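Local coordinates for 2-C-methyl-D-erythritol 4-phosphate cytidylyltransferase (Thermus thermophilus HB8, PDB 2PX7), which probably catalyses the transfer of a cytidylyl group from CTP to 2-C-methyl-D-erythritol 4-phosphate, a step of isoprenoid precursor synthesis, at residues A[26-31]-A[108-113]; A[124-129]-A[208-213]; A[138-143]-A[163-168]. One frame throughout, in Å; residues are numbered along the deposited sequence.

Contact 1 of 3, residues A[26-31]-A[108-113]; sequences VSVLIP and LVLVHD
Leu-29 lays its isobutyl group over Val-109, CD1 of the leucine lying 4.1 Å from CG1 of the valine. The leucine CG stands anti to its own carbonyl carbon (chi1 -40°), which carries the branch back toward the start of the neighbouring strand. On the same face CB of Ser-27 also meets Val-109, while the serine hydroxyl is bonded to Glu-67 on the next strand. Val-111 continues this face, its CG1 resting 4.0 Å from CD of Pro-31, and helices 93-103 and 175-188 pack over it. The other face carries Val-28 and Leu-110, the latter under helix 121-134; farther along, Ile-30 runs beside His-112, and CD1 of the isoleucine touches CB of the histidine at 3.8 Å. The imidazole NE2 is held by the carbonyl of Arg-116. Between the faces, the two strands run parallel in a ladder. Leu-29 N reaches Leu-110 O at 2.7 Å in an almost straight bond (174°), flanked by Leu-110 N to Ser-27 O at 2.9 Å and His-112 N to Leu-29 O at 3.0 Å; a weak bond from Ser-27 N to Leu-108 O precedes them. These two adjacent parallel strands, with helices packed on both faces, belong to the central sheet of the Rossmann-like alpha/beta fold of the nucleotidyltransferases.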
loop_
_atom_site.group_PDB
_atom_site.type_symbol
_atom_site.label_atom_id
_atom_site.label_comp_id
_atom_site.label_asym_id
_atom_site.label_seq_id
_atom_site.Cartn_x
_atom_site.Cartn_y
_atom_site.Cartn_z
ATOM N N VAL A 26 -15.837 24.021 -2.887
ATOM C CA VAL A 26 -16.986 23.661 -3.843
ATOM C C VAL A 26 -17.840 22.322 -3.569
ATOM O O VAL A 26 -18.326 22.168 -2.466
ATOM C CB VAL A 26 -16.665 23.959 -5.361
ATOM C CG1 VAL A 26 -17.100 25.365 -5.731
ATOM C CG2 VAL A 26 -15.196 23.817 -5.694
ATOM N N SER A 27 -18.056 21.383 -4.502
ATOM C CA SER A 27 -19.035 20.249 -4.233
ATOM C C SER A 27 -18.555 18.768 -3.910
ATOM O O SER A 27 -18.089 18.050 -4.783
ATOM C CB SER A 27 -20.081 20.229 -5.348
ATOM O OG SER A 27 -21.337 19.747 -4.918
ATOM N N VAL A 28 -18.721 18.298 -2.671
ATOM C CA VAL A 28 -18.114 17.025 -2.230
ATOM C C VAL A 28 -19.131 15.878 -2.089
ATOM O O VAL A 28 -20.119 16.008 -1.361
ATOM C CB VAL A 28 -17.329 17.198 -0.880
ATOM C CG1 VAL A 28 -16.801 15.881 -0.393
ATOM C CG2 VAL A 28 -16.185 18.213 -1.019
ATOM N N LEU A 29 -18.886 14.759 -2.777
ATOM C CA LEU A 29 -19.800 13.605 -2.711
ATOM C C LEU A 29 -19.162 12.461 -1.959
ATOM O O LEU A 29 -18.080 12.012 -2.331
ATOM C CB LEU A 29 -20.243 13.142 -4.112
ATOM C CG LEU A 29 -20.548 14.234 -5.150
ATOM C CD1 LEU A 29 -21.003 13.609 -6.484
ATOM C CD2 LEU A 29 -21.614 15.188 -4.613
ATOM N N ILE A 30 -19.840 12.004 -0.907
ATOM C CA ILE A 30 -19.385 10.903 -0.062
ATOM C C ILE A 30 -20.330 9.681 -0.159
ATOM O O ILE A 30 -21.274 9.559 0.634
ATOM C CB ILE A 30 -19.235 11.357 1.442
ATOM C CG1 ILE A 30 -18.441 12.679 1.592
ATOM C CG2 ILE A 30 -18.744 10.210 2.349
ATOM C CD1 ILE A 30 -16.950 12.703 1.072
ATOM N N PRO A 31 -20.070 8.761 -1.116
ATOM C CA PRO A 31 -20.926 7.567 -1.266
ATOM C C PRO A 31 -20.670 6.513 -0.196
ATOM O O PRO A 31 -20.121 5.469 -0.500
ATOM C CB PRO A 31 -20.529 7.025 -2.649
ATOM C CG PRO A 31 -19.048 7.445 -2.801
ATOM C CD PRO A 31 -18.963 8.787 -2.104
ATOM N N LEU A 108 -18.083 21.801 -9.987
ATOM C CA LEU A 108 -16.922 20.960 -9.713
ATOM C C LEU A 108 -17.247 19.998 -8.577
ATOM O O LEU A 108 -17.878 20.391 -7.598
ATOM C CB LEU A 108 -15.711 21.837 -9.370
ATOM C CG LEU A 108 -14.361 21.209 -9.699
ATOM C CD1 LEU A 108 -14.002 21.397 -11.148
ATOM C CD2 LEU A 108 -13.289 21.815 -8.818
ATOM N N VAL A 109 -16.850 18.731 -8.719
ATOM C CA VAL A 109 -17.121 17.734 -7.678
ATOM C C VAL A 109 -15.869 17.015 -7.222
ATOM O O VAL A 109 -14.995 16.739 -8.017
ATOM C CB VAL A 109 -18.162 16.634 -8.090
ATOM C CG1 VAL A 109 -19.539 17.147 -7.977
ATOM C CG2 VAL A 109 -17.883 16.053 -9.512
ATOM N N LEU A 110 -15.828 16.684 -5.934
ATOM C CA LEU A 110 -14.859 15.728 -5.405
ATOM C C LEU A 110 -15.627 14.531 -4.879
ATOM O O LEU A 110 -16.626 14.685 -4.170
ATOM C CB LEU A 110 -14.012 16.349 -4.298
ATOM C CG LEU A 110 -13.057 17.490 -4.695
ATOM C CD1 LEU A 110 -12.519 18.183 -3.452
ATOM C CD2 LEU A 110 -11.880 16.996 -5.578
ATOM N N VAL A 111 -15.198 13.339 -5.270
ATOM C CA VAL A 111 -15.842 12.121 -4.813
ATOM C C VAL A 111 -14.844 11.348 -3.943
ATOM O O VAL A 111 -13.725 11.061 -4.382
ATOM C CB VAL A 111 -16.282 11.227 -5.993
ATOM C CG1 VAL A 111 -17.204 10.103 -5.491
ATOM C CG2 VAL A 111 -16.961 12.070 -7.085
ATOM N N HIS A 112 -15.253 11.016 -2.724
ATOM C CA HIS A 112 -14.325 10.456 -1.760
ATOM C C HIS A 112 -14.857 9.229 -1.029
ATOM O O HIS A 112 -16.008 9.198 -0.628
ATOM C CB HIS A 112 -13.875 11.531 -0.758
ATOM C CG HIS A 112 -12.823 11.052 0.192
ATOM N ND1 HIS A 112 -11.550 10.717 -0.216
ATOM C CD2 HIS A 112 -12.863 10.826 1.527
ATOM C CE1 HIS A 112 -10.846 10.318 0.830
ATOM N NE2 HIS A 112 -11.622 10.371 1.900
ATOM N N ASP A 113 -13.997 8.215 -0.898
ATOM C CA ASP A 113 -14.272 7.017 -0.123
ATOM C C ASP A 113 -14.183 7.339 1.341
ATOM O O ASP A 113 -13.140 7.792 1.783
ATOM C CB ASP A 113 -13.196 5.966 -0.362
ATOM C CG ASP A 113 -13.251 5.375 -1.718
ATOM O OD1 ASP A 113 -14.236 5.625 -2.467
ATOM O OD2 ASP A 113 -12.277 4.646 -2.051
#

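Contact 2 of 3, residues A[124-129]-A[208-213]; sequences VARVLE and LVEGEA
The segment of helix 121-134 and the end of strand 207-210 run nearly antiparallel, their axes at 160° and 8.8 Å apart at closest approach. Arg-126 spans this gap. Its CG, anti to the backbone N (chi1 -178°), packs 4.0 Å from CB of Val-209, and a bend at chi3 then swings the guanidinium along the strand end. NH1 gives a hydrogen bond of 2.8 Å to the backbone O of Glu-210, which lies in the guanidinium plane although the donor stands above the carbonyl plane. NH1 and NH2 also converge end-on upon a single oxygen, OE2 of Glu-212, and the closer of the two, NH2, is 3.2 Å from it. Both nitrogens approach from one face of that carboxylate, whose plane is turned 63° from the guanidinium; its other oxygen, OE1, is bonded to Ser-120. The carboxylate of Glu-210 instead lies over a guanidinium face, with OE2 a long 3.9 Å from NE, close enough for charge attraction although no N-H points at it. The shared positive charge probably favours the ionised form of both carboxylates. A leucine in its place would probably leave the Glu-210 carbonyl without this donor and the two carboxylates without their shared counter-charge. Deeper in, CG2 of Val-127 meets CG2 of Val-209 at 4.1 Å. Helix 121-134 thus packs on the sheet with the salt-bridge network at its border, as the helix of a beta-alpha-beta connection between the parallel strands 108-111 and 136-142.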
loop_
_atom_site.group_PDB
_atom_site.type_symbol
_atom_site.label_atom_id
_atom_site.label_comp_id
_atom_site.label_asym_id
_atom_site.label_seq_id
_atom_site.Cartn_x
_atom_site.Cartn_y
_atom_site.Cartn_z
ATOM N N VAL A 124 -6.310 17.158 -1.003
ATOM C CA VAL A 124 -7.542 17.768 -1.492
ATOM C C VAL A 124 -7.258 18.909 -2.476
ATOM O O VAL A 124 -7.760 18.880 -3.603
ATOM C CB VAL A 124 -8.467 18.255 -0.336
ATOM C CG1 VAL A 124 -9.812 18.771 -0.889
ATOM C CG2 VAL A 124 -8.729 17.130 0.660
ATOM N N ALA A 125 -6.433 19.883 -2.070
ATOM C CA ALA A 125 -6.140 21.051 -2.914
ATOM C C ALA A 125 -5.498 20.633 -4.214
ATOM O O ALA A 125 -5.806 21.195 -5.263
ATOM C CB ALA A 125 -5.222 22.077 -2.172
ATOM N N ARG A 126 -4.597 19.653 -4.139
ATOM C CA ARG A 126 -3.910 19.128 -5.312
ATOM C C ARG A 126 -4.903 18.456 -6.289
ATOM O O ARG A 126 -4.831 18.659 -7.493
ATOM C CB ARG A 126 -2.801 18.161 -4.865
ATOM C CG ARG A 126 -1.921 17.535 -5.971
ATOM C CD ARG A 126 -0.982 16.446 -5.368
ATOM N NE ARG A 126 -0.372 16.957 -4.152
ATOM C CZ ARG A 126 -0.145 16.276 -3.028
ATOM N NH1 ARG A 126 -0.440 14.991 -2.900
ATOM N NH2 ARG A 126 0.399 16.916 -2.004
ATOM N N VAL A 127 -5.840 17.674 -5.760
ATOM C CA VAL A 127 -6.845 17.026 -6.602
ATOM C C VAL A 127 -7.747 18.094 -7.217
ATOM O O VAL A 127 -7.933 18.125 -8.436
ATOM C CB VAL A 127 -7.674 15.969 -5.825
ATOM C CG1 VAL A 127 -8.836 15.448 -6.711
ATOM C CG2 VAL A 127 -6.775 14.831 -5.377
ATOM N N LEU A 128 -8.267 18.981 -6.372
ATOM C CA LEU A 128 -9.135 20.069 -6.819
ATOM C C LEU A 128 -8.484 20.967 -7.878
ATOM O O LEU A 128 -9.077 21.236 -8.929
ATOM C CB LEU A 128 -9.606 20.905 -5.621
ATOM C CG LEU A 128 -10.643 22.001 -5.898
ATOM C CD1 LEU A 128 -12.012 21.411 -6.054
ATOM C CD2 LEU A 128 -10.666 23.027 -4.778
ATOM N N GLU A 129 -7.272 21.440 -7.581
ATOM C CA GLU A 129 -6.492 22.272 -8.498
ATOM C C GLU A 129 -6.388 21.651 -9.890
ATOM O O GLU A 129 -6.646 22.328 -10.887
ATOM C CB GLU A 129 -5.084 22.518 -7.929
ATOM C CG GLU A 129 -4.337 23.705 -8.552
ATOM C CD GLU A 129 -3.620 23.359 -9.840
ATOM O OE1 GLU A 129 -3.102 22.219 -9.971
ATOM O OE2 GLU A 129 -3.564 24.242 -10.730
ATOM N N LEU A 208 -3.593 12.452 -13.749
ATOM C CA LEU A 208 -3.126 11.833 -12.530
ATOM C C LEU A 208 -2.337 12.837 -11.701
ATOM O O LEU A 208 -1.583 13.626 -12.251
ATOM C CB LEU A 208 -2.251 10.617 -12.853
ATOM C CG LEU A 208 -2.821 9.507 -13.752
ATOM C CD1 LEU A 208 -1.820 8.361 -13.887
ATOM C CD2 LEU A 208 -4.167 8.991 -13.216
ATOM N N VAL A 209 -2.524 12.804 -10.382
ATOM C CA VAL A 209 -1.702 13.593 -9.451
ATOM C C VAL A 209 -1.144 12.673 -8.374
ATOM O O VAL A 209 -1.616 11.554 -8.219
ATOM C CB VAL A 209 -2.459 14.786 -8.783
ATOM C CG1 VAL A 209 -3.009 15.754 -9.839
ATOM C CG2 VAL A 209 -3.544 14.318 -7.810
ATOM N N GLU A 210 -0.144 13.147 -7.639
ATOM C CA GLU A 210 0.462 12.355 -6.564
ATOM C C GLU A 210 -0.521 12.165 -5.413
ATOM O O GLU A 210 -1.064 13.119 -4.884
ATOM C CB GLU A 210 1.795 12.969 -6.073
ATOM C CG GLU A 210 1.849 14.478 -6.192
ATOM C CD GLU A 210 3.032 15.166 -5.483
ATOM O OE1 GLU A 210 3.785 14.485 -4.721
ATOM O OE2 GLU A 210 3.185 16.408 -5.710
ATOM N N GLY A 211 -0.774 10.917 -5.055
ATOM C CA GLY A 211 -1.573 10.631 -3.882
ATOM C C GLY A 211 -0.732 10.758 -2.619
ATOM O O GLY A 211 0.266 11.483 -2.593
ATOM N N GLU A 212 -1.130 10.048 -1.573
ATOM C CA GLU A 212 -0.457 10.115 -0.282
ATOM C C GLU A 212 -0.647 8.836 0.498
ATOM O O GLU A 212 -1.741 8.259 0.502
ATOM C CB GLU A 212 -0.954 11.319 0.518
ATOM C CG GLU A 212 -0.160 12.568 0.180
ATOM C CD GLU A 212 -0.691 13.819 0.820
ATOM O OE1 GLU A 212 -1.531 13.711 1.732
ATOM O OE2 GLU A 212 -0.257 14.916 0.390
ATOM N N ALA A 213 0.433 8.397 1.152
ATOM C CA ALA A 213 0.471 7.138 1.872
ATOM C C ALA A 213 -0.522 7.084 3.014
ATOM O O ALA A 213 -0.985 6.010 3.385
ATOM C CB ALA A 213 1.901 6.855 2.392
#

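Contact 3 of 3, residues A[138-143]-A[163-168]; sequences VPVLPV and AFRLVQ
Leu-141 and Leu-166 exchange both backbone bonds of a hydrogen-bonded antiparallel pair: each amide N lies 2.8 Å from the other residue's O, and both donors sit in the carbonyl plane. Gln-168 N satisfies Pro-139 O at the same length, so Pro-139, which has no N-H to give, still contributes an acceptor. Beyond the Leu-141/Leu-166 pair the link is a water, which accepts from Val-143 N at 3.0 Å and donates to Phe-164 O. That carbonyl also takes NH1 of Arg-165, 2.9 Å away and well above the carbonyl plane; the arginine's bend at chi2 (-58°) folds the guanidinium back onto it, and NH1 is bonded to Glu-162 O as well. Both strands belong to the central mixed sheet of the alpha/beta fold, which runs on across the dimer interface, where residues 165-167 pair antiparallel with a strand of the second subunit. Val-143 O accepts from Arg-161, which is predicted to position the substrate. The Gln-168 amide lies against the branch of Leu-141, its NE2 3.6 Å from CD1 of the leucine, while its OE1 accepts from Glu-212 N. Among the apolar groups, CG1 of Val-138 presses unusually close to CG1 of Val-167, at 3.5 Å.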
loop_
_atom_site.group_PDB
_atom_site.type_symbol
_atom_site.label_atom_id
_atom_site.label_comp_id
_atom_site.label_asym_id
_atom_site.label_seq_id
_atom_site.Cartn_x
_atom_site.Cartn_y
_atom_site.Cartn_z
ATOM N N VAL A 138 -7.190 12.361 -10.717
ATOM C CA VAL A 138 -7.149 11.263 -9.763
ATOM C C VAL A 138 -5.776 11.186 -9.043
ATOM O O VAL A 138 -4.730 11.230 -9.712
ATOM C CB VAL A 138 -7.422 9.937 -10.539
ATOM C CG1 VAL A 138 -7.194 8.740 -9.681
ATOM C CG2 VAL A 138 -8.855 9.943 -11.089
ATOM N N PRO A 139 -5.779 11.039 -7.692
ATOM C CA PRO A 139 -4.521 10.756 -6.988
ATOM C C PRO A 139 -4.089 9.296 -7.095
ATOM O O PRO A 139 -4.908 8.382 -6.939
ATOM C CB PRO A 139 -4.817 11.150 -5.539
ATOM C CG PRO A 139 -6.312 10.891 -5.387
ATOM C CD PRO A 139 -6.926 11.128 -6.760
ATOM N N VAL A 140 -2.797 9.094 -7.374
ATOM C CA VAL A 140 -2.215 7.768 -7.520
ATOM C C VAL A 140 -0.923 7.640 -6.698
ATOM O O VAL A 140 -0.280 8.636 -6.397
ATOM C CB VAL A 140 -1.940 7.375 -9.015
ATOM C CG1 VAL A 140 -3.236 7.390 -9.862
ATOM C CG2 VAL A 140 -0.830 8.244 -9.637
ATOM N N LEU A 141 -0.586 6.412 -6.300
ATOM C CA LEU A 141 0.694 6.124 -5.653
ATOM C C LEU A 141 1.430 5.054 -6.427
ATOM O O LEU A 141 0.798 4.178 -7.038
ATOM C CB LEU A 141 0.499 5.623 -4.213
ATOM C CG LEU A 141 0.127 6.565 -3.067
ATOM C CD1 LEU A 141 0.058 5.744 -1.808
ATOM C CD2 LEU A 141 1.116 7.693 -2.880
ATOM N N PRO A 142 2.787 5.070 -6.367
ATOM C CA PRO A 142 3.472 3.933 -6.995
ATOM C C PRO A 142 3.165 2.671 -6.191
ATOM O O PRO A 142 2.867 2.761 -4.997
ATOM C CB PRO A 142 4.972 4.287 -6.876
ATOM C CG PRO A 142 5.036 5.682 -6.316
ATOM C CD PRO A 142 3.715 6.021 -5.722
ATOM N N VAL A 143 3.216 1.517 -6.844
ATOM C CA VAL A 143 3.124 0.238 -6.159
ATOM C C VAL A 143 4.451 0.015 -5.406
ATOM O O VAL A 143 5.496 -0.075 -6.034
ATOM C CB VAL A 143 2.858 -0.922 -7.150
ATOM C CG1 VAL A 143 2.916 -2.288 -6.434
ATOM C CG2 VAL A 143 1.500 -0.738 -7.854
ATOM N N ALA A 163 5.245 -0.172 -13.708
ATOM C CA ALA A 163 4.248 0.053 -14.743
ATOM C C ALA A 163 2.831 0.306 -14.179
ATOM O O ALA A 163 1.906 0.594 -14.939
ATOM C CB ALA A 163 4.212 -1.156 -15.660
ATOM N N PHE A 164 2.685 0.206 -12.857
ATOM C CA PHE A 164 1.380 0.190 -12.198
ATOM C C PHE A 164 1.283 1.231 -11.102
ATOM O O PHE A 164 2.305 1.689 -10.569
ATOM C CB PHE A 164 1.082 -1.198 -11.625
ATOM C CG PHE A 164 0.740 -2.213 -12.667
ATOM C CD1 PHE A 164 -0.577 -2.350 -13.119
ATOM C CD2 PHE A 164 1.733 -3.022 -13.220
ATOM C CE1 PHE A 164 -0.901 -3.275 -14.093
ATOM C CE2 PHE A 164 1.424 -3.962 -14.198
ATOM C CZ PHE A 164 0.099 -4.088 -14.642
ATOM N N ARG A 165 0.043 1.599 -10.778
ATOM C CA ARG A 165 -0.243 2.556 -9.726
ATOM C C ARG A 165 -1.379 2.043 -8.842
ATOM O O ARG A 165 -2.213 1.243 -9.277
ATOM C CB ARG A 165 -0.634 3.920 -10.320
ATOM C CG ARG A 165 0.397 4.590 -11.208
ATOM C CD ARG A 165 1.741 4.841 -10.496
ATOM N NE ARG A 165 2.656 5.522 -11.397
ATOM C CZ ARG A 165 3.418 4.932 -12.327
ATOM N NH1 ARG A 165 3.446 3.616 -12.478
ATOM N NH2 ARG A 165 4.191 5.681 -13.098
ATOM N N LEU A 166 -1.378 2.494 -7.594
ATOM C CA LEU A 166 -2.508 2.343 -6.702
ATOM C C LEU A 166 -3.343 3.617 -6.819
ATOM O O LEU A 166 -2.820 4.728 -6.660
ATOM C CB LEU A 166 -2.040 2.130 -5.252
ATOM C CG LEU A 166 -1.172 0.887 -5.030
ATOM C CD1 LEU A 166 -0.672 0.823 -3.613
ATOM C CD2 LEU A 166 -1.909 -0.371 -5.397
ATOM N N VAL A 167 -4.630 3.446 -7.113
ATOM C CA VAL A 167 -5.540 4.572 -7.289
ATOM C C VAL A 167 -6.209 4.924 -5.963
ATOM O O VAL A 167 -6.748 4.039 -5.271
ATOM C CB VAL A 167 -6.589 4.255 -8.395
ATOM C CG1 VAL A 167 -7.507 5.439 -8.625
ATOM C CG2 VAL A 167 -5.898 3.881 -9.706
ATOM N N GLN A 168 -6.183 6.213 -5.601
ATOM C CA GLN A 168 -6.830 6.669 -4.359
ATOM C C GLN A 168 -7.992 7.609 -4.670
ATOM O O GLN A 168 -8.410 7.724 -5.821
ATOM C CB GLN A 168 -5.825 7.385 -3.449
ATOM C CG GLN A 168 -4.496 6.632 -3.257
ATOM C CD GLN A 168 -3.621 7.332 -2.271
ATOM O OE1 GLN A 168 -3.229 8.477 -2.478
ATOM N NE2 GLN A 168 -3.334 6.670 -1.172
HETATM O O HOH W 1 4.827 1.983 -9.383
#

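Overall arrangement
All three contacts draw on one mixed seven-stranded sheet. Contact 1 joins two parallel strands, contact 2 sets helix 121-134 against strand 207-210, outermost in this chain, and contact 3 pairs antiparallel strands 136-142 and 165-174. Along the chain contact 1 comes first, and contact 3 falls between the halves of contact 2. Contacts 1 and 2, with centres about 14 Å apart, touch where Leu-108 and Leu-110 pack on the helix. Contacts 2 and 3, centres about 11 Å apart, meet through two probable hydrogen bonds, Gly-211 N to Val-140 O and Glu-212 N to Gln-168 OE1. Contacts 1 and 3, centres about 19 Å apart, do not touch. Contact 1 lies nearest the chain centre; contacts 2 and 3 touch the second subunit.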